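Local coordinates for sulfite dehydrogenase (Paracoccus pantotrophus, PDB 2XTS), which oxidises protein-bound sulfane sulfur with a molybdenum cofactor, as the catalytic subunit paired with a haem c cytochrome in the Sox sulfur-oxidation system, at the interface of chains A and B and the interface of chains A and C. Residues are numbered along the deposited sequence; one frame, centred on the assembly and turned at random. Chains: chain A, Sulfite dehydrogenase; chain B/C, Cytochrome.

Contact 1: the interface of chains A and B. Residues chain A 2-5, 9; chain B 10, 12-13.
A:Asp5 and B:Glu13 meet through a hydrogen bond from the backbone to a carboxylate. It joins the N-terminal arm of the molybdopterin-binding sulfane dehydrogenase subunit to helix 11-17 near the start of the c-type cytochrome chain. A:Asp5 N gives its hydrogen to B:Glu13 OE2 at 2.9 Å. The bond is nearly straight, 166° at the hydrogen, and reaches the anti side of the oxygen close to the carboxylate plane. Water 1 adds a further link, lying 2.6 Å from the carbonyl A:Thr3 O and 3.0 Å from B:Glu13 OE2. That oxygen therefore serves a backbone NH and a water of the same arm.

Beside this polar pair, A:Pro4 lies against B:Glu12. Its ring atom CG touches B:Glu12 CB at 3.8 Å. The B:Glu12 chain bends at chi2 (80°), which brings its carboxylate end beside the same proline carbon. The methyl B:Leu10 CD1 packs along the arm and comes within 3.7 Å of both A:Gly2 N and A:Thr3 C. From helix 6-9, the methyl A:Thr9 CG2 rests near B:Glu12 O and B:Glu13 CG.

On the cytochrome side, B:Glu13 OE1 accepts B:Leu10 N at 2.9 Å, a bond tilted 33° from the carboxylate plane. This ties the acid to the residue just before its own helix and probably limits its rotation. The carboxylates of A:Asp5 and B:Glu13 stay apart, though their like charges may be mildly unfavourable.

Contact 2: the interface of chains A and C. Residues chain A 339, 377, 387, 389; chain C 174, 177.
C:Ile174 sets its end methyl on the indole of A:Trp377 in an apolar contact between beta strands. CD1 stands over one face, above the bond shared by the two rings. It lies 3.7 Å from the centroid of each ring, in CH-pi contact, and 3.5 Å from A:Trp377 CD2. The isoleucine reaches the ring at about a right angle. Its extended end (chi2 168°) carries CD1 beyond CG1 to the indole.

Lower on the same branch, C:Ile174 CG1 touches A:Ile389 CG2 at 3.9 Å. The other branch, CG2, touches A:Val387 CG1 at 4.0 Å. Both partners belong to strand 384-389.

At the polar rim, C:Arg177 lies side by side with A:Val387, both pointing the same way. Its chain bends at chi3 (66°) and brings the guanidinium to the indole edge. A:Trp377 CZ3 is 3.8 Å from C:Arg177 CZ and sits over the guanidinium face, toward its rim. The two planes are 85° apart, an edge-to-face approach rather than a stack. A glycine in place of A:Trp377 would probably open a gap under C:Ile174 CD1 and leave the C:Arg177 guanidinium without the indole edge at its face.

Antiparallel bridges pair A:Val387 with C:Arg177 and A:Ile389 with C:Ile174. Cytochrome strand 174-177 thus continues the strand pairing of 384-389 and probably helps fasten the late part of the cytochrome chain to the molybdoenzyme subunit.

Contact 1: the interface of chains A and B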
# COMPACT_ATOMS: atom_id res chain seq x y z
N GLY A 2 -26.69 -7.58 -34.70
CA GLY A 2 -26.07 -8.91 -34.38
C GLY A 2 -26.16 -9.27 -32.90
O GLY A 2 -25.18 -9.76 -32.32
N THR A 3 -27.34 -9.01 -32.32
CA THR A 3 -27.73 -9.30 -30.92
C THR A 3 -27.13 -8.36 -29.84
O THR A 3 -26.08 -8.64 -29.27
CB THR A 3 -27.55 -10.78 -30.52
OG1 THR A 3 -28.26 -11.01 -29.30
CG2 THR A 3 -26.09 -11.17 -30.34
N PRO A 4 -27.83 -7.26 -29.54
CA PRO A 4 -27.28 -6.31 -28.56
C PRO A 4 -27.18 -6.86 -27.15
O PRO A 4 -28.05 -7.63 -26.72
CB PRO A 4 -28.26 -5.15 -28.62
CG PRO A 4 -28.87 -5.23 -29.98
CD PRO A 4 -29.02 -6.70 -30.21
N ASP A 5 -26.14 -6.45 -26.44
CA ASP A 5 -25.89 -6.97 -25.10
C ASP A 5 -26.75 -6.19 -24.11
O ASP A 5 -26.57 -4.97 -23.98
CB ASP A 5 -24.40 -6.84 -24.77
CG ASP A 5 -24.01 -7.49 -23.47
OD1 ASP A 5 -24.87 -7.69 -22.61
OD2 ASP A 5 -22.81 -7.78 -23.32
N THR A 9 -27.71 -2.31 -23.33
CA THR A 9 -28.95 -1.73 -23.85
C THR A 9 -30.04 -1.56 -22.80
O THR A 9 -30.95 -0.76 -23.02
CB THR A 9 -29.55 -2.52 -25.02
OG1 THR A 9 -29.83 -3.86 -24.58
CG2 THR A 9 -28.62 -2.50 -26.24
N LEU B 10 -22.59 -2.31 -31.44
CA LEU B 10 -23.79 -2.23 -32.28
C LEU B 10 -24.49 -0.89 -32.14
O LEU B 10 -24.39 -0.24 -31.09
CB LEU B 10 -24.74 -3.38 -31.93
CG LEU B 10 -24.19 -4.78 -32.17
CD1 LEU B 10 -25.23 -5.80 -31.78
CD2 LEU B 10 -23.75 -4.93 -33.63
N GLU B 12 -27.56 -0.10 -31.46
CA GLU B 12 -28.43 -0.07 -30.29
C GLU B 12 -27.64 0.17 -29.01
O GLU B 12 -28.14 0.77 -28.07
CB GLU B 12 -29.19 -1.42 -30.15
CG GLU B 12 -30.21 -1.78 -31.21
CD GLU B 12 -29.62 -2.36 -32.49
OE1 GLU B 12 -28.38 -2.50 -32.67
OE2 GLU B 12 -30.44 -2.66 -33.37
N GLU B 13 -26.43 -0.39 -28.95
CA GLU B 13 -25.57 -0.25 -27.78
C GLU B 13 -25.02 1.17 -27.67
O GLU B 13 -25.06 1.79 -26.60
CB GLU B 13 -24.43 -1.25 -27.86
CG GLU B 13 -24.90 -2.69 -27.69
CD GLU B 13 -23.86 -3.74 -28.04
OE1 GLU B 13 -22.91 -3.46 -28.84
OE2 GLU B 13 -24.04 -4.88 -27.55
O HOH W 1 -23.79 -7.46 -28.99

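Contact 2: the interface of chains A and C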
# COMPACT_ATOMS: atom_id res chain seq x y z
N LEU A 339 6.71 -23.91 -22.07
CA LEU A 339 7.42 -24.08 -20.81
C LEU A 339 7.97 -22.72 -20.43
O LEU A 339 9.04 -22.29 -20.89
CB LEU A 339 8.53 -25.12 -20.94
CG LEU A 339 8.04 -26.57 -21.07
CD1 LEU A 339 9.19 -27.44 -21.55
CD2 LEU A 339 7.42 -27.10 -19.77
N TRP A 377 4.47 -25.26 -16.96
CA TRP A 377 3.98 -25.94 -18.16
C TRP A 377 2.58 -25.42 -18.49
O TRP A 377 1.65 -25.67 -17.76
CB TRP A 377 3.97 -27.45 -17.93
CG TRP A 377 3.49 -28.27 -19.08
CD1 TRP A 377 3.61 -28.01 -20.40
CD2 TRP A 377 2.85 -29.54 -18.98
NE1 TRP A 377 3.09 -29.04 -21.15
CE2 TRP A 377 2.63 -30.01 -20.30
CE3 TRP A 377 2.48 -30.36 -17.90
CZ2 TRP A 377 2.01 -31.23 -20.56
CZ3 TRP A 377 1.86 -31.58 -18.17
CH2 TRP A 377 1.64 -32.00 -19.49
N VAL A 387 6.16 -27.69 -12.78
CA VAL A 387 6.95 -28.84 -13.21
C VAL A 387 8.42 -28.57 -13.00
O VAL A 387 8.82 -27.43 -12.89
CB VAL A 387 6.70 -29.19 -14.71
CG1 VAL A 387 5.24 -29.51 -14.95
CG2 VAL A 387 7.18 -28.11 -15.64
N ILE A 389 11.90 -29.64 -15.30
CA ILE A 389 12.33 -30.17 -16.57
C ILE A 389 13.83 -30.45 -16.53
O ILE A 389 14.58 -29.82 -15.78
CB ILE A 389 11.99 -29.23 -17.75
CG1 ILE A 389 12.60 -27.84 -17.57
CG2 ILE A 389 10.48 -29.20 -17.98
CD1 ILE A 389 12.43 -26.97 -18.82
N ILE C 174 9.77 -33.05 -19.22
CA ILE C 174 9.14 -32.89 -17.90
C ILE C 174 9.50 -34.09 -17.01
O ILE C 174 9.28 -35.24 -17.41
CB ILE C 174 7.61 -32.70 -18.02
CG1 ILE C 174 7.31 -31.37 -18.67
CG2 ILE C 174 6.94 -32.76 -16.63
CD1 ILE C 174 5.89 -31.26 -19.08
N ARG C 177 6.12 -33.35 -11.54
CA ARG C 177 4.86 -32.60 -11.58
C ARG C 177 4.22 -32.51 -10.21
O ARG C 177 3.97 -33.53 -9.58
CB ARG C 177 3.86 -33.29 -12.53
CG ARG C 177 4.32 -33.36 -13.98
CD ARG C 177 3.41 -34.23 -14.81
NE ARG C 177 2.08 -33.67 -14.96
CZ ARG C 177 1.07 -34.29 -15.56
NH1 ARG C 177 1.24 -35.52 -16.04
NH2 ARG C 177 -0.11 -33.72 -15.68

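The centres of the C-alpha atoms of contact 1 and contact 2 are about 44 Å apart, and they share no residue. On the molybdoenzyme subunit, contact 1 uses the N-terminal arm and helix 6-9. Contact 2 uses strands 338-346, 375-378 and 384-389. The cytochrome contributes helix 11-17 and the residue before it to one and its late strand 174-177 to the other, from different copies. One molybdoenzyme chain therefore touches both cytochromes of the deposited assembly of two and two. This interlinking probably helps hold the heterotetramer together, although the local patches alone do not show how much each adds to stability.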